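Local coordinates for TOG array regulator of axonemal microtubules protein 1 (Mus musculus, PDB 5DN7) that promotes microtubule polymerization through HEAT-repeat TOG domains, of which this chain is the second, and is required for building primary cilia of the right length, at residues 158-163 / 195-200; 186-191 / 204-209; 54-59 / 95-100; 46-51 / 87-92. All blocks are in the same frame, centred on the assembly; numbering follows the deposited sequence.

Contact 1 of 4, residues 158-163 / 195-200; sequences VREEVV and KRRVRQ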
loop_
_atom_site.group_PDB
_atom_site.type_symbol
_atom_site.label_atom_id
_atom_site.label_comp_id
_atom_site.label_asym_id
_atom_site.label_seq_id
_atom_site.Cartn_x
_atom_site.Cartn_y
_atom_site.Cartn_z
ATOM N N VAL A 158 8.122 -6.339 1.201
ATOM C CA VAL A 158 6.799 -6.256 0.596
ATOM C C VAL A 158 5.763 -6.739 1.597
ATOM O O VAL A 158 4.773 -6.061 1.830
ATOM C CB VAL A 158 6.700 -7.089 -0.708
ATOM C CG1 VAL A 158 5.240 -7.250 -1.143
ATOM C CG2 VAL A 158 7.523 -6.432 -1.797
ATOM N N ARG A 159 6.009 -7.900 2.201
ATOM C CA ARG A 159 5.080 -8.465 3.179
ATOM C C ARG A 159 4.890 -7.518 4.377
ATOM O O ARG A 159 3.753 -7.235 4.813
ATOM C CB ARG A 159 5.576 -9.851 3.633
ATOM C CG ARG A 159 5.794 -10.832 2.445
ATOM C CD ARG A 159 5.773 -12.290 2.854
ATOM N NE ARG A 159 6.802 -12.632 3.833
ATOM C CZ ARG A 159 8.085 -12.873 3.533
ATOM N NH1 ARG A 159 8.512 -12.792 2.274
ATOM N NH2 ARG A 159 8.943 -13.194 4.501
ATOM N N GLU A 160 6.022 -7.039 4.895
ATOM C CA GLU A 160 6.036 -6.107 6.016
ATOM C C GLU A 160 5.166 -4.869 5.746
ATOM O O GLU A 160 4.320 -4.519 6.552
ATOM C CB GLU A 160 7.464 -5.673 6.327
ATOM C CG GLU A 160 7.613 -5.022 7.698
ATOM C CD GLU A 160 8.939 -4.248 7.880
ATOM O OE1 GLU A 160 9.962 -4.572 7.222
ATOM O OE2 GLU A 160 8.949 -3.309 8.710
ATOM N N GLU A 161 5.392 -4.238 4.596
ATOM C CA GLU A 161 4.648 -3.057 4.189
ATOM C C GLU A 161 3.183 -3.320 3.859
ATOM O O GLU A 161 2.358 -2.441 4.052
ATOM C CB GLU A 161 5.326 -2.416 2.988
ATOM C CG GLU A 161 6.591 -1.680 3.389
ATOM C CD GLU A 161 6.308 -0.591 4.421
ATOM O OE1 GLU A 161 5.952 0.539 4.020
ATOM O OE2 GLU A 161 6.445 -0.862 5.635
ATOM N N VAL A 162 2.859 -4.510 3.347
ATOM C CA VAL A 162 1.463 -4.905 3.204
ATOM C C VAL A 162 0.785 -4.834 4.569
ATOM O O VAL A 162 -0.295 -4.220 4.729
ATOM C CB VAL A 162 1.319 -6.335 2.630
ATOM C CG1 VAL A 162 -0.112 -6.840 2.831
ATOM C CG2 VAL A 162 1.693 -6.358 1.157
ATOM N N VAL A 163 1.431 -5.449 5.562
ATOM C CA VAL A 163 0.844 -5.408 6.896
ATOM C C VAL A 163 0.739 -3.952 7.423
ATOM O O VAL A 163 -0.287 -3.555 7.988
ATOM C CB VAL A 163 1.642 -6.261 7.903
ATOM C CG1 VAL A 163 0.918 -6.292 9.258
ATOM C CG2 VAL A 163 1.827 -7.648 7.375
ATOM N N LYS A 195 10.308 -13.884 9.022
ATOM C CA LYS A 195 11.002 -12.641 9.319
ATOM C C LYS A 195 10.380 -11.866 10.483
ATOM O O LYS A 195 9.192 -11.536 10.487
ATOM C CB LYS A 195 11.060 -11.760 8.068
ATOM C CG LYS A 195 11.694 -12.452 6.873
ATOM C CD LYS A 195 13.113 -12.884 7.186
ATOM C CE LYS A 195 13.941 -11.673 7.497
ATOM N NZ LYS A 195 15.192 -12.045 8.201
ATOM N N ARG A 196 11.226 -11.552 11.453
ATOM C CA ARG A 196 10.812 -10.909 12.689
ATOM C C ARG A 196 9.980 -9.638 12.484
ATOM O O ARG A 196 9.003 -9.436 13.179
ATOM C CB ARG A 196 12.049 -10.592 13.544
ATOM C CG ARG A 196 11.702 -9.923 14.859
ATOM C CD ARG A 196 12.806 -10.032 15.896
ATOM N NE ARG A 196 14.061 -9.447 15.442
ATOM C CZ ARG A 196 14.274 -8.144 15.276
ATOM N NH1 ARG A 196 13.307 -7.263 15.508
ATOM N NH2 ARG A 196 15.460 -7.719 14.863
ATOM N N ARG A 197 10.364 -8.802 11.527
ATOM C CA ARG A 197 9.688 -7.531 11.260
ATOM C C ARG A 197 8.253 -7.696 10.775
ATOM O O ARG A 197 7.363 -6.858 11.051
ATOM C CB ARG A 197 10.479 -6.738 10.221
ATOM C CG ARG A 197 11.673 -6.022 10.799
ATOM C CD ARG A 197 12.738 -5.732 9.747
ATOM N NE ARG A 197 13.907 -5.135 10.376
ATOM C CZ ARG A 197 15.055 -4.886 9.757
ATOM N NH1 ARG A 197 15.207 -5.179 8.467
ATOM N NH2 ARG A 197 16.054 -4.336 10.439
ATOM N N VAL A 198 8.033 -8.779 10.039
ATOM C CA VAL A 198 6.710 -9.060 9.528
ATOM C C VAL A 198 5.859 -9.485 10.706
ATOM O O VAL A 198 4.743 -9.026 10.853
ATOM C CB VAL A 198 6.757 -10.112 8.426
ATOM C CG1 VAL A 198 5.365 -10.394 7.869
ATOM C CG2 VAL A 198 7.698 -9.623 7.330
ATOM N N ARG A 199 6.418 -10.307 11.583
ATOM C CA ARG A 199 5.698 -10.773 12.769
ATOM C C ARG A 199 5.358 -9.604 13.710
ATOM O O ARG A 199 4.255 -9.536 14.254
ATOM C CB ARG A 199 6.515 -11.849 13.511
ATOM C CG ARG A 199 6.756 -13.115 12.706
ATOM C CD ARG A 199 7.291 -14.265 13.576
ATOM N NE ARG A 199 8.502 -13.925 14.328
ATOM C CZ ARG A 199 9.746 -14.162 13.914
ATOM N NH1 ARG A 199 9.971 -14.737 12.738
ATOM N NH2 ARG A 199 10.780 -13.817 14.675
ATOM N N GLN A 200 6.312 -8.696 13.891
ATOM C CA GLN A 200 6.101 -7.517 14.727
ATOM C C GLN A 200 5.001 -6.632 14.148
ATOM O O GLN A 200 4.161 -6.109 14.881
ATOM C CB GLN A 200 7.399 -6.719 14.867
ATOM C CG GLN A 200 8.435 -7.376 15.765
ATOM C CD GLN A 200 9.721 -6.577 15.850
ATOM O OE1 GLN A 200 10.378 -6.545 16.891
ATOM N NE2 GLN A 200 10.088 -5.926 14.752
HETATM O O HOH W 1 8.046 -4.353 11.895
#
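Val-198 and Glu-160 meet where the two helices come nearest, their CA atoms 4.6 Å apart. Val-198 brings a single branch: CG2, set beside its own backbone N, lies 3.9 Å from the backbone N of Glu-160 and 4.1 Å from its CB. Glu-160 turns its CG anti to the backbone N (chi1 -164°) and then runs out extended, laying its carboxylate against the aliphatic root of Arg-197, with OE1 3.7 Å from Arg-197 CB. The charged tips do not touch; a water 2.7 Å from Arg-197 O donates to that oxygen and reaches Glu-160 OE2 through a weak bond. An alanine in place of Glu-160 would probably leave that water without its carboxylate partner and the flank of Arg-197 without cover. Arg-159 crosses Lys-195 at about a right angle, NH2 lying 3.7 Å from Lys-195 CG, while its NE forms a salt bridge with Asp-193, tying the guanidinium to the turn preceding helix 196-213. The helix axes approach to 8.7 Å and differ by 10° in direction, the near-parallel stacking of equivalent helices from successive HEAT repeats, predicted here as HEAT 7 and HEAT 8, in the solenoid of TOG region 2.

Contact 2 of 4, residues 186-191 / 204-209; sequences DLAPAL and EAFAVL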
loop_
_atom_site.group_PDB
_atom_site.type_symbol
_atom_site.label_atom_id
_atom_site.label_comp_id
_atom_site.label_asym_id
_atom_site.label_seq_id
_atom_site.Cartn_x
_atom_site.Cartn_y
_atom_site.Cartn_z
ATOM N N ASP A 186 -6.855 -13.276 6.933
ATOM C CA ASP A 186 -5.913 -12.948 5.873
ATOM C C ASP A 186 -4.567 -12.496 6.452
ATOM O O ASP A 186 -3.527 -12.655 5.813
ATOM C CB ASP A 186 -6.467 -11.848 4.952
ATOM C CG ASP A 186 -7.540 -12.357 3.985
ATOM O OD1 ASP A 186 -7.662 -13.590 3.784
ATOM O OD2 ASP A 186 -8.251 -11.505 3.395
ATOM N N LEU A 187 -4.584 -11.936 7.659
ATOM C CA LEU A 187 -3.361 -11.364 8.243
ATOM C C LEU A 187 -2.640 -12.352 9.146
ATOM O O LEU A 187 -1.453 -12.221 9.380
ATOM C CB LEU A 187 -3.680 -10.096 9.035
ATOM C CG LEU A 187 -3.828 -8.790 8.249
ATOM C CD1 LEU A 187 -4.266 -7.698 9.199
ATOM C CD2 LEU A 187 -2.503 -8.401 7.578
ATOM N N ALA A 188 -3.365 -13.337 9.656
ATOM C CA ALA A 188 -2.789 -14.316 10.575
ATOM C C ALA A 188 -1.512 -15.028 10.060
ATOM O O ALA A 188 -0.653 -15.355 10.872
ATOM C CB ALA A 188 -3.851 -15.356 10.945
ATOM N N PRO A 189 -1.369 -15.256 8.734
ATOM C CA PRO A 189 -0.110 -15.894 8.322
ATOM C C PRO A 189 1.131 -15.042 8.586
ATOM O O PRO A 189 2.236 -15.569 8.712
ATOM C CB PRO A 189 -0.297 -16.103 6.819
ATOM C CG PRO A 189 -1.769 -16.192 6.645
ATOM C CD PRO A 189 -2.349 -15.250 7.632
ATOM N N ALA A 190 0.956 -13.730 8.674
ATOM C CA ALA A 190 2.096 -12.868 8.934
ATOM C C ALA A 190 2.584 -13.047 10.379
ATOM O O ALA A 190 3.739 -12.754 10.705
ATOM C CB ALA A 190 1.727 -11.423 8.655
ATOM N N LEU A 191 1.702 -13.545 11.240
ATOM C CA LEU A 191 2.056 -13.826 12.629
ATOM C C LEU A 191 3.116 -14.923 12.716
ATOM O O LEU A 191 3.854 -14.983 13.689
ATOM C CB LEU A 191 0.827 -14.239 13.436
ATOM C CG LEU A 191 -0.225 -13.161 13.764
ATOM C CD1 LEU A 191 -1.418 -13.758 14.440
ATOM C CD2 LEU A 191 0.398 -12.128 14.659
ATOM N N GLU A 204 1.159 -5.826 15.827
ATOM C CA GLU A 204 0.525 -4.498 15.902
ATOM C C GLU A 204 -0.830 -4.477 15.208
ATOM O O GLU A 204 -1.823 -3.897 15.726
ATOM C CB GLU A 204 1.422 -3.424 15.283
ATOM C CG GLU A 204 2.688 -3.155 16.068
ATOM C CD GLU A 204 2.437 -2.530 17.452
ATOM O OE1 GLU A 204 2.051 -1.337 17.534
ATOM O OE2 GLU A 204 2.652 -3.240 18.464
ATOM N N ALA A 205 -0.881 -5.113 14.033
ATOM C CA ALA A 205 -2.130 -5.175 13.301
ATOM C C ALA A 205 -3.178 -5.885 14.140
ATOM O O ALA A 205 -4.313 -5.441 14.191
ATOM C CB ALA A 205 -1.962 -5.865 11.959
ATOM N N PHE A 206 -2.798 -6.962 14.817
ATOM C CA PHE A 206 -3.762 -7.686 15.637
ATOM C C PHE A 206 -4.231 -6.847 16.837
ATOM O O PHE A 206 -5.392 -6.943 17.227
ATOM C CB PHE A 206 -3.194 -9.046 16.074
ATOM C CG PHE A 206 -3.690 -10.209 15.194
ATOM C CD1 PHE A 206 -3.393 -10.247 13.837
ATOM C CD2 PHE A 206 -4.499 -11.211 15.718
ATOM C CE1 PHE A 206 -3.877 -11.282 13.015
ATOM C CE2 PHE A 206 -5.005 -12.240 14.900
ATOM C CZ PHE A 206 -4.679 -12.275 13.555
ATOM N N ALA A 207 -3.358 -6.011 17.401
ATOM C CA ALA A 207 -3.794 -5.091 18.452
ATOM C C ALA A 207 -4.877 -4.153 17.920
ATOM O O ALA A 207 -5.923 -3.937 18.579
ATOM C CB ALA A 207 -2.609 -4.282 19.010
ATOM N N VAL A 208 -4.649 -3.609 16.722
ATOM C CA VAL A 208 -5.666 -2.734 16.130
ATOM C C VAL A 208 -6.978 -3.468 15.778
ATOM O O VAL A 208 -8.082 -2.915 15.925
ATOM C CB VAL A 208 -5.144 -2.031 14.866
ATOM C CG1 VAL A 208 -6.204 -1.073 14.334
ATOM C CG2 VAL A 208 -3.874 -1.264 15.190
ATOM N N LEU A 209 -6.873 -4.702 15.306
ATOM C CA LEU A 209 -8.079 -5.496 15.076
ATOM C C LEU A 209 -8.842 -5.715 16.381
ATOM O O LEU A 209 -10.042 -5.547 16.412
ATOM C CB LEU A 209 -7.750 -6.840 14.436
ATOM C CG LEU A 209 -7.245 -6.754 13.001
ATOM C CD1 LEU A 209 -6.756 -8.109 12.570
ATOM C CD2 LEU A 209 -8.369 -6.263 12.083
#
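Leu-187 reaches across to Ala-205 and Phe-206 from helix 180-187. Its CD1 methyl rests 4.0 Å from Ala-205 CB and 4.2 Å from Leu-209 CD1, while its CB sits at the edge of the Phe-206 ring, near the ring plane, beside CE1. Ala-188 follows at that same edge: its backbone N is 4.0 Å from Phe-206 CE1, and its CB comes within 4.1 Å of Phe-206 CZ. The two segments belong to one predicted repeat, HEAT 8, and what they build is the interior of an antiparallel helical hairpin, in which the second helix, 196-213, folds back against the first and against residues 188-191. Further on, Leu-191 provides the face contact. Its CD1, anti to CA (chi2 175°), is carried out over the centre of the Phe-206 ring, 3.7 Å from the centroid and 13° off the normal, a CH-pi interaction in which the leucine chain crosses the ring at about a right angle. On the opposite face of the ring lies Leu-209 CD1, offset toward the rim, so the phenyl group is held between a leucine methyl of each segment. Val-225, against Leu-191, and Leu-221 and Ala-224, against Phe-206, bring in helix 219-226.

Contact 3 of 4, residues 54-59 / 95-100; sequences FNPSST and IRLGEQ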
loop_
_atom_site.group_PDB
_atom_site.type_symbol
_atom_site.label_atom_id
_atom_site.label_comp_id
_atom_site.label_asym_id
_atom_site.label_seq_id
_atom_site.Cartn_x
_atom_site.Cartn_y
_atom_site.Cartn_z
ATOM N N PHE A 54 -4.173 18.353 -17.036
ATOM C CA PHE A 54 -4.514 17.268 -17.948
ATOM C C PHE A 54 -5.803 16.590 -17.485
ATOM O O PHE A 54 -6.008 16.394 -16.284
ATOM C CB PHE A 54 -3.355 16.264 -18.031
ATOM C CG PHE A 54 -3.760 14.895 -18.510
ATOM C CD1 PHE A 54 -4.002 14.661 -19.851
ATOM C CD2 PHE A 54 -3.883 13.839 -17.614
ATOM C CE1 PHE A 54 -4.375 13.410 -20.285
ATOM C CE2 PHE A 54 -4.253 12.586 -18.041
ATOM C CZ PHE A 54 -4.496 12.366 -19.377
ATOM N N ASN A 55 -6.682 16.250 -18.424
ATOM C CA ASN A 55 -7.989 15.689 -18.065
ATOM C C ASN A 55 -8.225 14.311 -18.643
ATOM O O ASN A 55 -8.738 14.187 -19.756
ATOM C CB ASN A 55 -9.115 16.619 -18.518
ATOM C CG ASN A 55 -9.112 17.935 -17.773
ATOM O OD1 ASN A 55 -8.902 17.971 -16.561
ATOM N ND2 ASN A 55 -9.340 19.028 -18.497
ATOM N N PRO A 56 -7.873 13.265 -17.877
ATOM C CA PRO A 56 -7.965 11.877 -18.342
ATOM C C PRO A 56 -9.399 11.441 -18.688
ATOM O O PRO A 56 -9.572 10.400 -19.329
ATOM C CB PRO A 56 -7.424 11.075 -17.155
ATOM C CG PRO A 56 -7.616 11.958 -15.974
ATOM C CD PRO A 56 -7.395 13.348 -16.487
ATOM N N SER A 57 -10.399 12.223 -18.283
ATOM C CA SER A 57 -11.778 11.954 -18.672
ATOM C C SER A 57 -12.008 12.323 -20.142
ATOM O O SER A 57 -13.046 11.986 -20.718
ATOM C CB SER A 57 -12.762 12.709 -17.768
ATOM O OG SER A 57 -12.996 14.022 -18.247
ATOM N N SER A 58 -11.035 13.011 -20.737
ATOM C CA SER A 58 -11.021 13.332 -22.158
ATOM C C SER A 58 -10.123 12.406 -22.917
ATOM O O SER A 58 -10.018 12.491 -24.111
ATOM C CB SER A 58 -10.484 14.732 -22.393
ATOM O OG SER A 58 -11.338 15.671 -21.838
ATOM N N THR A 59 -9.454 11.545 -22.187
ATOM C CA THR A 59 -8.482 10.618 -22.743
ATOM C C THR A 59 -9.099 9.246 -22.907
ATOM O O THR A 59 -9.686 8.709 -21.970
ATOM C CB THR A 59 -7.243 10.503 -21.840
ATOM O OG1 THR A 59 -6.763 11.813 -21.518
ATOM C CG2 THR A 59 -6.143 9.713 -22.528
ATOM N N ILE A 95 -4.741 11.233 -8.673
ATOM C CA ILE A 95 -5.491 12.402 -8.301
ATOM C C ILE A 95 -6.408 12.897 -9.423
ATOM O O ILE A 95 -7.567 13.084 -9.210
ATOM C CB ILE A 95 -4.599 13.565 -7.852
ATOM C CG1 ILE A 95 -3.833 13.246 -6.585
ATOM C CG2 ILE A 95 -5.433 14.797 -7.635
ATOM C CD1 ILE A 95 -4.605 12.433 -5.607
ATOM N N ARG A 96 -5.859 13.113 -10.601
ATOM C CA ARG A 96 -6.611 13.621 -11.720
ATOM C C ARG A 96 -7.729 12.660 -12.132
ATOM O O ARG A 96 -8.782 13.069 -12.549
ATOM C CB ARG A 96 -5.703 13.907 -12.904
ATOM C CG ARG A 96 -4.537 14.836 -12.652
ATOM C CD ARG A 96 -4.945 16.240 -12.297
ATOM N NE ARG A 96 -5.516 16.949 -13.416
ATOM C CZ ARG A 96 -6.195 18.079 -13.320
ATOM N NH1 ARG A 96 -6.379 18.660 -12.157
ATOM N NH2 ARG A 96 -6.681 18.637 -14.398
ATOM N N LEU A 97 -7.479 11.382 -11.983
ATOM C CA LEU A 97 -8.421 10.370 -12.376
ATOM C C LEU A 97 -9.717 10.374 -11.616
ATOM O O LEU A 97 -10.746 10.231 -12.198
ATOM C CB LEU A 97 -7.802 8.989 -12.304
ATOM C CG LEU A 97 -6.864 8.580 -13.424
ATOM C CD1 LEU A 97 -6.275 7.217 -13.184
ATOM C CD2 LEU A 97 -7.571 8.623 -14.738
ATOM N N GLY A 98 -9.668 10.521 -10.314
ATOM C CA GLY A 98 -10.867 10.428 -9.525
ATOM C C GLY A 98 -11.484 9.056 -9.559
ATOM O O GLY A 98 -10.811 8.102 -9.198
ATOM N N GLU A 99 -12.754 8.978 -9.941
ATOM C CA GLU A 99 -13.477 7.716 -9.973
ATOM C C GLU A 99 -12.867 6.796 -11.015
ATOM O O GLU A 99 -12.798 5.581 -10.824
ATOM C CB GLU A 99 -14.957 7.951 -10.279
ATOM C CG GLU A 99 -15.261 8.148 -11.756
ATOM C CD GLU A 99 -16.728 8.426 -12.017
ATOM O OE1 GLU A 99 -17.427 7.520 -12.518
ATOM O OE2 GLU A 99 -17.184 9.550 -11.720
ATOM N N GLN A 100 -12.316 7.375 -12.038
ATOM C CA GLN A 100 -11.800 6.622 -13.124
ATOM C C GLN A 100 -10.713 5.691 -12.590
ATOM O O GLN A 100 -10.303 4.790 -13.259
ATOM C CB GLN A 100 -11.200 7.564 -14.146
ATOM C CG GLN A 100 -12.078 7.883 -15.327
ATOM C CD GLN A 100 -11.319 8.500 -16.469
ATOM O OE1 GLN A 100 -10.872 7.815 -17.351
ATOM N NE2 GLN A 100 -11.195 9.792 -16.452
#
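The loop joining helix 40-52 to helix 61-74 of the HEAT solenoid, carrying Phe-54 and Pro-56, packs against Arg-96 and Leu-97 at the end of helix 80-97 and Gln-100 just beyond it. Its polar part is a side-on grip on one backbone oxygen. Arg-96 NE and NH2 both donate to Phe-54 O at 3.0 Å, and that oxygen lies in the guanidinium plane. The two donors approach differently: NE lies in the carbonyl plane, with a C=O...N angle of 152°, whereas NH2 stands above it, 54° out of plane. Bends at chi2 and chi3 fold the arginine chain, bringing NE round to the carbonyl (chi3 -70°). This double grip turns the edge of the guanidinium to the carbonyl and restrains its rotation.

Two residues on, Pro-56 is buried and gives the apolar part of the contact. Its CD lies 4.0 Å from Arg-96 CB, and its CB presses on Leu-97 CD2 at 3.4 Å, a tight carbon contact. Leu-64 of helix 61-74 also packs on the proline. Gln-100 stretches its amide to the same loop, placing NE2 3.6 Å from Ser-57 CB; NE2 is also near Ser-57 N, but both are donors and form no bond. The arrangement is that of a HEAT solenoid, with an interhelical loop resting on the helix end of a neighbouring repeat, here in those predicted as HEAT 4 and HEAT 5.

Contact 4 of 4, residues 46-51 / 87-92; sequences ELKQLL and LQVLHL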
loop_
_atom_site.group_PDB
_atom_site.type_symbol
_atom_site.label_atom_id
_atom_site.label_comp_id
_atom_site.label_asym_id
_atom_site.label_seq_id
_atom_site.Cartn_x
_atom_site.Cartn_y
_atom_site.Cartn_z
ATOM N N GLU A 46 9.343 16.982 -15.885
ATOM C CA GLU A 46 8.639 17.601 -17.009
ATOM C C GLU A 46 7.255 16.961 -17.188
ATOM O O GLU A 46 6.234 17.657 -17.266
ATOM C CB GLU A 46 9.464 17.456 -18.288
ATOM C CG GLU A 46 9.629 18.728 -19.102
ATOM C CD GLU A 46 10.780 18.624 -20.099
ATOM O OE1 GLU A 46 11.954 18.604 -19.662
ATOM O OE2 GLU A 46 10.513 18.546 -21.319
ATOM N N LEU A 47 7.241 15.631 -17.240
ATOM C CA LEU A 47 6.012 14.858 -17.321
ATOM C C LEU A 47 5.035 15.247 -16.222
ATOM O O LEU A 47 3.855 15.467 -16.485
ATOM C CB LEU A 47 6.320 13.364 -17.247
ATOM C CG LEU A 47 5.116 12.442 -17.425
ATOM C CD1 LEU A 47 4.292 12.887 -18.622
ATOM C CD2 LEU A 47 5.594 10.990 -17.589
ATOM N N LYS A 48 5.528 15.343 -14.991
ATOM C CA LYS A 48 4.677 15.786 -13.884
ATOM C C LYS A 48 4.036 17.153 -14.180
ATOM O O LYS A 48 2.822 17.379 -13.952
ATOM C CB LYS A 48 5.493 15.849 -12.596
ATOM C CG LYS A 48 4.661 15.848 -11.336
ATOM C CD LYS A 48 5.543 15.874 -10.105
ATOM C CE LYS A 48 5.994 17.285 -9.790
ATOM N NZ LYS A 48 6.576 17.373 -8.422
ATOM N N GLN A 49 4.855 18.056 -14.714
ATOM C CA GLN A 49 4.361 19.373 -15.088
ATOM C C GLN A 49 3.215 19.244 -16.078
ATOM O O GLN A 49 2.164 19.861 -15.895
ATOM C CB GLN A 49 5.482 20.232 -15.678
ATOM C CG GLN A 49 6.680 20.433 -14.744
ATOM C CD GLN A 49 6.316 21.116 -13.436
ATOM O OE1 GLN A 49 6.377 22.342 -13.330
ATOM N NE2 GLN A 49 5.929 20.326 -12.432
ATOM N N LEU A 50 3.407 18.429 -17.114
ATOM C CA LEU A 50 2.350 18.215 -18.104
ATOM C C LEU A 50 1.088 17.667 -17.464
ATOM O O LEU A 50 -0.025 18.045 -17.836
ATOM C CB LEU A 50 2.805 17.258 -19.200
ATOM C CG LEU A 50 3.927 17.756 -20.098
ATOM C CD1 LEU A 50 4.214 16.727 -21.170
ATOM C CD2 LEU A 50 3.567 19.104 -20.700
ATOM N N LEU A 51 1.222 16.772 -16.503
ATOM C CA LEU A 51 0.088 16.194 -15.832
ATOM C C LEU A 51 -0.694 17.212 -15.063
ATOM O O LEU A 51 -1.870 17.086 -14.866
ATOM C CB LEU A 51 0.499 15.070 -14.912
ATOM C CG LEU A 51 -0.088 13.746 -15.323
ATOM C CD1 LEU A 51 0.320 13.523 -16.750
ATOM C CD2 LEU A 51 0.471 12.651 -14.459
ATOM N N LEU A 87 6.736 7.814 -9.233
ATOM C CA LEU A 87 5.706 7.677 -8.206
ATOM C C LEU A 87 4.952 8.977 -7.998
ATOM O O LEU A 87 3.743 8.962 -7.795
ATOM C CB LEU A 87 6.303 7.206 -6.881
ATOM C CG LEU A 87 6.653 5.727 -6.830
ATOM C CD1 LEU A 87 7.373 5.368 -5.546
ATOM C CD2 LEU A 87 5.361 4.911 -6.975
ATOM N N GLN A 88 5.656 10.103 -8.053
ATOM C CA GLN A 88 4.961 11.385 -8.007
ATOM C C GLN A 88 4.020 11.593 -9.205
ATOM O O GLN A 88 2.874 12.081 -9.062
ATOM C CB GLN A 88 5.969 12.512 -7.942
ATOM C CG GLN A 88 6.609 12.633 -6.592
ATOM C CD GLN A 88 7.472 13.841 -6.515
ATOM O OE1 GLN A 88 8.374 14.018 -7.335
ATOM N NE2 GLN A 88 7.200 14.703 -5.540
ATOM N N VAL A 89 4.497 11.222 -10.391
ATOM C CA VAL A 89 3.630 11.287 -11.568
ATOM C C VAL A 89 2.382 10.394 -11.418
ATOM O O VAL A 89 1.274 10.793 -11.739
ATOM C CB VAL A 89 4.403 10.897 -12.826
ATOM C CG1 VAL A 89 3.440 10.599 -13.972
ATOM C CG2 VAL A 89 5.380 12.017 -13.189
ATOM N N LEU A 90 2.581 9.187 -10.919
ATOM C CA LEU A 90 1.516 8.224 -10.704
ATOM C C LEU A 90 0.516 8.728 -9.668
ATOM O O LEU A 90 -0.687 8.592 -9.848
ATOM C CB LEU A 90 2.112 6.882 -10.272
ATOM C CG LEU A 90 1.132 5.730 -10.054
ATOM C CD1 LEU A 90 0.334 5.509 -11.317
ATOM C CD2 LEU A 90 1.862 4.449 -9.623
ATOM N N HIS A 91 1.016 9.315 -8.588
ATOM C CA HIS A 91 0.156 9.912 -7.576
ATOM C C HIS A 91 -0.709 11.000 -8.187
ATOM O O HIS A 91 -1.926 11.053 -7.945
ATOM C CB HIS A 91 0.968 10.510 -6.424
ATOM C CG HIS A 91 0.118 11.161 -5.375
ATOM N ND1 HIS A 91 0.494 12.303 -4.701
ATOM C CD2 HIS A 91 -1.102 10.824 -4.887
ATOM C CE1 HIS A 91 -0.456 12.642 -3.849
ATOM N NE2 HIS A 91 -1.437 11.760 -3.948
ATOM N N LEU A 92 -0.069 11.881 -8.958
ATOM C CA LEU A 92 -0.801 12.982 -9.571
ATOM C C LEU A 92 -1.865 12.436 -10.530
ATOM O O LEU A 92 -3.006 12.896 -10.541
ATOM C CB LEU A 92 0.153 13.927 -10.298
ATOM C CG LEU A 92 -0.501 15.091 -11.040
ATOM C CD1 LEU A 92 -1.422 15.862 -10.111
ATOM C CD2 LEU A 92 0.587 16.016 -11.572
#
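Lys-48 and Val-89 face each other at the nearest pairing of the two helices, 5.2 Å between their CA atoms. The valine's CG2 lies 3.9 Å from Lys-48 CB and close to the lysine's backbone N, while its other branch, CG1, turns to the leucines. There Leu-51 CD2 comes within 3.6 Å of Val-89 CG1, the two side chains crossing at about a right angle, and Leu-47 CD2 adds a looser touch on the same methyl. Leu-92 completes the apolar row: its CD2 presses on Leu-51 CB at 3.5 Å, tighter than usual, and lies as near to Lys-48 O. Its CG is anti to the backbone N (chi1 177°), and CD2 from there meets Leu-51 CB.

At the partly exposed margin, Lys-48 serves mainly through its aliphatic chain, CG against Leu-92 CD2 and CD 4.0 Å from Gln-88 CB. The ammonium ends 4.0 Å from both Gln-88 OE1 and NE2, a proximity rather than a bond, and its ion pair with Glu-45 is long and weak. An alanine in place of Lys-48 would probably open a gap beside Leu-92 CD2 and leave Gln-88 CB without its apolar cover.

Behind these contacts, the axes of the two segments approach to 9.3 Å, 9° apart in direction, so that Lys-48 pairs with Val-89 and, a turn on, Leu-51 with Leu-92. Phe-67, against Leu-47 and Leu-51, and Leu-71, against Val-89, bring helix 61-74 against both helices. Helix 25-32 covers Leu-47 through Leu-31, and helix 121-138 reaches Gln-88 through Glu-126.

From the N terminus, contact 4 opens on helix 40-52 and contact 3 follows in the turn after it. Contact 4 then closes midway along helix 80-97 and contact 3 at its end, so their loops cross, and together they tie helix 40-52 and its trailing turn to one later helix. Farther on, contacts 1 and 2 cross likewise: 158-163 and then 186-191 open, and both close on helix 196-213. Contact 1 joins neighbouring repeats, whereas contact 2 closes a hairpin within one. Members of each pair touch, but the pairs follow in series on opposite sides of the chain's centre, their contact centres 30 to 35 Å apart.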